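Local coordinates for protein putative glycosyl hydrolase (Bacteroides thetaiotaomicron VPI-5482, PDB 3K11) that is a putative glycosyl hydrolase, probably a family 88 enzyme that cleaves sugar linkages, though its own substrate is not established, at residues N197-D202 / A237-I242; D203-I208 / N268-L273. All blocks are in the same frame, centred on the assembly; numbering follows the deposited sequence.

Interaction 1 (N197-D202 / A237-I242)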
loop_
_atom_site.group_PDB
_atom_site.type_symbol
_atom_site.label_atom_id
_atom_site.label_comp_id
_atom_site.label_asym_id
_atom_site.label_seq_id
_atom_site.Cartn_x
_atom_site.Cartn_y
_atom_site.Cartn_z
ATOM N N ASN A 197 -8.135 -23.353 -21.076
ATOM C CA ASN A 197 -9.287 -22.594 -20.625
ATOM C C ASN A 197 -8.908 -21.425 -19.726
ATOM O O ASN A 197 -9.349 -21.301 -18.571
ATOM C CB ASN A 197 -10.307 -23.531 -19.933
ATOM C CG ASN A 197 -11.067 -24.377 -20.951
ATOM O OD1 ASN A 197 -10.792 -24.317 -22.125
ATOM N ND2 ASN A 197 -12.062 -25.085 -20.511
ATOM N N THR A 198 -8.073 -20.569 -20.303
ATOM C CA THR A 198 -7.637 -19.331 -19.642
ATOM C C THR A 198 -8.340 -18.131 -20.234
ATOM O O THR A 198 -8.431 -17.967 -21.450
ATOM C CB THR A 198 -6.104 -19.143 -19.830
ATOM O OG1 THR A 198 -5.422 -20.287 -19.290
ATOM C CG2 THR A 198 -5.622 -17.908 -19.144
ATOM N N LEU A 199 -8.830 -17.269 -19.343
ATOM C CA LEU A 199 -9.331 -15.986 -19.733
ATOM C C LEU A 199 -8.212 -14.958 -19.553
ATOM O O LEU A 199 -7.585 -14.927 -18.519
ATOM C CB LEU A 199 -10.546 -15.580 -18.933
ATOM C CG LEU A 199 -11.817 -16.427 -19.026
ATOM C CD1 LEU A 199 -12.952 -15.801 -18.150
ATOM C CD2 LEU A 199 -12.252 -16.626 -20.530
ATOM N N TRP A 200 -8.056 -14.118 -20.570
ATOM C CA TRP A 200 -7.157 -12.960 -20.575
ATOM C C TRP A 200 -7.988 -11.715 -20.498
ATOM O O TRP A 200 -8.889 -11.510 -21.319
ATOM C CB TRP A 200 -6.389 -12.928 -21.884
ATOM C CG TRP A 200 -5.316 -13.943 -22.003
ATOM C CD1 TRP A 200 -5.433 -15.309 -21.945
ATOM C CD2 TRP A 200 -3.960 -13.662 -22.285
ATOM N NE1 TRP A 200 -4.213 -15.889 -22.146
ATOM C CE2 TRP A 200 -3.286 -14.908 -22.378
ATOM C CE3 TRP A 200 -3.239 -12.473 -22.467
ATOM C CZ2 TRP A 200 -1.918 -15.004 -22.675
ATOM C CZ3 TRP A 200 -1.877 -12.558 -22.722
ATOM C CH2 TRP A 200 -1.231 -13.821 -22.853
ATOM N N LEU A 201 -7.675 -10.850 -19.548
ATOM C CA LEU A 201 -8.399 -9.583 -19.419
ATOM C C LEU A 201 -8.364 -8.833 -20.753
ATOM O O LEU A 201 -9.348 -8.181 -21.143
ATOM C CB LEU A 201 -7.781 -8.749 -18.292
ATOM C CG LEU A 201 -8.516 -7.504 -17.891
ATOM C CD1 LEU A 201 -9.969 -7.820 -17.476
ATOM C CD2 LEU A 201 -7.724 -6.771 -16.753
ATOM N N ASP A 202 -7.238 -8.927 -21.480
ATOM C CA ASP A 202 -7.071 -8.222 -22.750
ATOM C C ASP A 202 -8.187 -8.563 -23.711
ATOM O O ASP A 202 -8.584 -7.705 -24.518
ATOM C CB ASP A 202 -5.755 -8.602 -23.455
ATOM C CG ASP A 202 -4.514 -8.455 -22.547
ATOM O OD1 ASP A 202 -4.478 -9.102 -21.507
ATOM O OD2 ASP A 202 -3.599 -7.654 -22.847
ATOM N N ALA A 237 -16.452 -10.266 -16.546
ATOM C CA ALA A 237 -16.380 -9.472 -15.290
ATOM C C ALA A 237 -16.696 -10.292 -14.046
ATOM O O ALA A 237 -16.060 -10.078 -13.038
ATOM C CB ALA A 237 -17.253 -8.179 -15.381
ATOM N N ASP A 238 -17.639 -11.237 -14.143
ATOM C CA ASP A 238 -17.994 -12.129 -13.014
ATOM C C ASP A 238 -16.755 -12.745 -12.419
ATOM O O ASP A 238 -16.526 -12.717 -11.194
ATOM C CB ASP A 238 -18.904 -13.269 -13.490
ATOM C CG ASP A 238 -19.333 -14.201 -12.354
ATOM O OD1 ASP A 238 -19.833 -13.652 -11.344
ATOM O OD2 ASP A 238 -19.125 -15.439 -12.470
ATOM N N ARG A 239 -15.923 -13.253 -13.305
ATOM C CA ARG A 239 -14.716 -13.981 -12.906
ATOM C C ARG A 239 -13.490 -13.110 -12.621
ATOM O O ARG A 239 -12.715 -13.431 -11.742
ATOM C CB ARG A 239 -14.340 -14.936 -14.011
ATOM C CG ARG A 239 -15.422 -15.985 -14.226
ATOM C CD ARG A 239 -15.078 -16.749 -15.417
ATOM N NE ARG A 239 -15.879 -17.947 -15.676
ATOM C CZ ARG A 239 -16.763 -18.089 -16.671
ATOM N NH1 ARG A 239 -17.141 -17.070 -17.447
ATOM N NH2 ARG A 239 -17.309 -19.278 -16.848
HETATM N N MSE A 240 -13.338 -12.031 -13.369
HETATM C CA MSE A 240 -12.091 -11.268 -13.376
HETATM C C MSE A 240 -12.123 -9.995 -12.525
HETATM O O MSE A 240 -11.043 -9.537 -12.072
HETATM C CB MSE A 240 -11.659 -11.050 -14.850
HETATM C CG MSE A 240 -11.469 -12.378 -15.618
HETATM SE SE MSE A 240 -10.560 -12.061 -17.226
HETATM C CE MSE A 240 -8.772 -12.236 -16.388
ATOM N N PHE A 241 -13.317 -9.454 -12.244
ATOM C CA PHE A 241 -13.422 -8.208 -11.426
ATOM C C PHE A 241 -13.175 -8.584 -9.987
ATOM O O PHE A 241 -13.595 -9.658 -9.576
ATOM C CB PHE A 241 -14.767 -7.515 -11.584
ATOM C CG PHE A 241 -14.783 -6.093 -11.045
ATOM C CD1 PHE A 241 -13.987 -5.106 -11.614
ATOM C CD2 PHE A 241 -15.624 -5.736 -10.032
ATOM C CE1 PHE A 241 -14.012 -3.819 -11.135
ATOM C CE2 PHE A 241 -15.615 -4.424 -9.541
ATOM C CZ PHE A 241 -14.832 -3.500 -10.084
ATOM N N ILE A 242 -12.549 -7.684 -9.228
ATOM C CA ILE A 242 -12.217 -7.894 -7.815
ATOM C C ILE A 242 -12.929 -6.749 -7.060
ATOM O O ILE A 242 -12.381 -5.652 -6.907
ATOM C CB ILE A 242 -10.728 -7.810 -7.529
ATOM C CG1 ILE A 242 -9.920 -8.791 -8.391
ATOM C CG2 ILE A 242 -10.453 -8.233 -6.058
ATOM C CD1 ILE A 242 -8.462 -8.497 -8.495
#
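A small three-stranded antiparallel sheet caps part of one end of an (alpha/alpha)6 barrel, the fold of glycosyl hydrolase family 88, and Leu199 and Leu201 here pack against Met240 at the last turn of helix 222-240. Strands 198-200 and 241-242 are the two outer strands of the sheet; they do not pair with each other, because strand 247-253 runs between them and is joined by backbone hydrogen bonds to Leu199, Leu201 and, at the end of the helix, Met240. What joins the two segments directly is therefore apolar packing.

Met240, a selenomethionine in this crystal, carries most of its side of the contact. Its chain runs extended as far as SE and then bends at chi3 (87°), which lays CE against the backbone of the other segment: CE is 3.6 Å from Leu199 O and equally close to Leu201 N. SE sits beside Leu199, 3.9 Å from its CB. Leu201 adds a looser touch, its CB lying 4.1 Å from Met240 CE. Trp200, between the two leucines, points its CB away from the helix; NE1 bonds to Arg193 O, the ring makes a cation-pi contact with Arg191, and the side chain packs on Asp423 of the second subunit.

Arg239 takes part with the aliphatic portion of its side chain. Its charged end is held elsewhere, by a salt bridge from NH2 to Asp186 and a hydrogen bond from NH1 to Gln235 O. Its extended chain crosses the Leu199 side chain at about a right angle, and the touch is made by CD, 3.6 Å from Leu199 CD1.

Interaction 2 (D203-I208 / N268-L273)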
loop_
_atom_site.group_PDB
_atom_site.type_symbol
_atom_site.label_atom_id
_atom_site.label_comp_id
_atom_site.label_asym_id
_atom_site.label_seq_id
_atom_site.Cartn_x
_atom_site.Cartn_y
_atom_site.Cartn_z
ATOM N N ASP A 203 -8.755 -9.766 -23.602
ATOM C CA ASP A 203 -9.727 -10.219 -24.623
ATOM C C ASP A 203 -11.085 -9.562 -24.451
ATOM O O ASP A 203 -11.884 -9.616 -25.344
ATOM C CB ASP A 203 -9.874 -11.716 -24.650
ATOM C CG ASP A 203 -8.706 -12.423 -25.328
ATOM O OD1 ASP A 203 -8.027 -11.789 -26.173
ATOM O OD2 ASP A 203 -8.532 -13.623 -25.066
HETATM N N MSE A 204 -11.351 -8.930 -23.299
HETATM C CA MSE A 204 -12.523 -8.077 -23.199
HETATM C C MSE A 204 -12.473 -7.056 -24.353
HETATM O O MSE A 204 -13.446 -6.829 -25.057
HETATM C CB MSE A 204 -12.592 -7.373 -21.852
HETATM C CG MSE A 204 -12.931 -8.333 -20.723
HETATM SE SE MSE A 204 -13.197 -7.460 -19.033
HETATM C CE MSE A 204 -14.971 -6.812 -19.356
ATOM N N PHE A 205 -11.296 -6.483 -24.569
ATOM C CA PHE A 205 -11.083 -5.438 -25.569
ATOM C C PHE A 205 -10.816 -6.021 -26.929
ATOM O O PHE A 205 -11.239 -5.460 -27.939
ATOM C CB PHE A 205 -9.957 -4.510 -25.137
ATOM C CG PHE A 205 -9.696 -3.412 -26.106
ATOM C CD1 PHE A 205 -10.607 -2.340 -26.252
ATOM C CD2 PHE A 205 -8.573 -3.471 -26.906
ATOM C CE1 PHE A 205 -10.370 -1.346 -27.191
ATOM C CE2 PHE A 205 -8.335 -2.487 -27.870
ATOM C CZ PHE A 205 -9.227 -1.420 -27.996
HETATM N N MSE A 206 -10.144 -7.159 -26.981
HETATM C CA MSE A 206 -9.897 -7.749 -28.296
HETATM C C MSE A 206 -11.184 -8.217 -28.963
HETATM O O MSE A 206 -11.302 -8.183 -30.191
HETATM C CB MSE A 206 -8.886 -8.891 -28.232
HETATM C CG MSE A 206 -7.598 -8.563 -27.589
HETATM SE SE MSE A 206 -6.639 -7.022 -28.394
HETATM C CE MSE A 206 -5.679 -6.350 -26.739
ATOM N N GLY A 207 -12.142 -8.678 -28.175
ATOM C CA GLY A 207 -13.399 -9.244 -28.697
ATOM C C GLY A 207 -14.686 -8.440 -28.608
ATOM O O GLY A 207 -15.468 -8.430 -29.552
ATOM N N ILE A 208 -14.905 -7.717 -27.513
ATOM C CA ILE A 208 -16.252 -7.146 -27.263
ATOM C C ILE A 208 -16.591 -5.954 -28.153
ATOM O O ILE A 208 -17.661 -5.957 -28.741
ATOM C CB ILE A 208 -16.499 -6.883 -25.770
ATOM C CG1 ILE A 208 -16.367 -8.219 -25.028
ATOM C CG2 ILE A 208 -17.848 -6.183 -25.522
ATOM C CD1 ILE A 208 -16.379 -8.065 -23.460
ATOM N N ASN A 268 -5.953 -3.570 -17.426
ATOM C CA ASN A 268 -7.019 -2.867 -16.732
ATOM C C ASN A 268 -7.512 -1.714 -17.571
ATOM O O ASN A 268 -8.719 -1.473 -17.656
ATOM C CB ASN A 268 -6.570 -2.409 -15.338
ATOM C CG ASN A 268 -6.938 -3.435 -14.283
ATOM O OD1 ASN A 268 -8.023 -3.328 -13.669
ATOM N ND2 ASN A 268 -6.101 -4.495 -14.133
ATOM N N GLY A 269 -6.606 -1.075 -18.318
ATOM C CA GLY A 269 -7.018 -0.079 -19.306
ATOM C C GLY A 269 -7.900 -0.698 -20.377
ATOM O O GLY A 269 -8.945 -0.153 -20.719
ATOM N N TRP A 270 -7.520 -1.834 -20.917
ATOM C CA TRP A 270 -8.348 -2.484 -21.916
ATOM C C TRP A 270 -9.769 -2.772 -21.402
ATOM O O TRP A 270 -10.718 -2.623 -22.130
ATOM C CB TRP A 270 -7.708 -3.780 -22.379
ATOM C CG TRP A 270 -6.436 -3.644 -23.174
ATOM C CD1 TRP A 270 -5.366 -4.532 -23.166
ATOM C CD2 TRP A 270 -6.080 -2.607 -24.092
ATOM N NE1 TRP A 270 -4.407 -4.082 -24.008
ATOM C CE2 TRP A 270 -4.808 -2.907 -24.578
ATOM C CE3 TRP A 270 -6.710 -1.451 -24.545
ATOM C CZ2 TRP A 270 -4.152 -2.101 -25.479
ATOM C CZ3 TRP A 270 -6.044 -0.643 -25.455
ATOM C CH2 TRP A 270 -4.769 -0.972 -25.893
ATOM N N ALA A 271 -9.918 -3.147 -20.137
ATOM C CA ALA A 271 -11.227 -3.450 -19.541
ATOM C C ALA A 271 -12.042 -2.159 -19.395
ATOM O O ALA A 271 -13.260 -2.143 -19.603
ATOM C CB ALA A 271 -11.056 -4.084 -18.148
ATOM N N LEU A 272 -11.378 -1.075 -19.014
ATOM C CA LEU A 272 -12.057 0.236 -18.876
ATOM C C LEU A 272 -12.511 0.739 -20.235
ATOM O O LEU A 272 -13.634 1.250 -20.396
ATOM C CB LEU A 272 -11.107 1.241 -18.190
ATOM C CG LEU A 272 -11.778 2.472 -17.516
ATOM C CD1 LEU A 272 -12.749 2.081 -16.357
ATOM C CD2 LEU A 272 -10.705 3.460 -17.046
ATOM N N LEU A 273 -11.636 0.548 -21.226
ATOM C CA LEU A 273 -11.913 0.953 -22.614
ATOM C C LEU A 273 -13.019 0.117 -23.212
ATOM O O LEU A 273 -13.849 0.636 -23.974
ATOM C CB LEU A 273 -10.610 0.917 -23.445
ATOM C CG LEU A 273 -10.613 1.392 -24.893
ATOM C CD1 LEU A 273 -11.317 2.676 -25.113
ATOM C CD2 LEU A 273 -9.169 1.474 -25.412
#
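Phe205 and Trp270 meet where helices 202-217 and 265-281 run side by side, the axes of the short segments 8.0 Å apart and inclined at 39°, with the two CA atoms only 5.4 Å from each other. Phe205 has CG anti to the backbone N (chi1 -179°), and its ring lies nearly flat on the six-membered ring of Trp270. This is an offset stack with planes at 8° and centroids 4.6 Å apart, CD2 of the phenylalanine sitting over Trp270 CE3 near the rim.

Met206, a selenomethionine, covers the five-membered ring on the same face of the indole: its chain bends at chi2, and CE makes a CH-pi contact 4.1 Å from that ring's centroid. The helices belong to the (alpha/alpha)6 barrel, and this is buried packing between two of its helices, with no hydrogen bond across. Leu273, one turn after Trp270, comes up to CE1 of the Phe205 ring with CD2, at 3.5 Å, and with CG, and the same CD2 methyl lies in plane at the indole edge. An alanine in place of Phe205 would probably leave the six-membered ring of Trp270 without its stacking partner and open a gap beside the Leu273 methyl. On the other side of the interface SE of Met204, also a selenomethionine, rests 4.1 Å from Ala271 CB, while Phe233 and Phe236 of helix 222-240 pack against the same Met204 side chain.

How the interactions relate
Along the chain the two contacts interleave: segment 197-202 leads straight into helix 202-217, which carries 203-208, and the contact centres are about 10 Å apart. They also touch. Leu201, which packs on Met240 in interaction 1, places CD1 3.9 Å from Ala271 CB and CD2 3.7 Å from Asn268 N, both on the second helix of interaction 2. Asp202 OD2 lies 3.6 Å from CD1 of Trp270, while its OD1 is hydrogen-bonded to His250 of the middle strand. The centre of interaction 2 is about 8 Å from the centre of the chain, that of interaction 1 about 18 Å. The side chains of Trp200 and Met206 each lie about 4 Å from bound 1,2-ethanediol, probably from the crystallisation liquor.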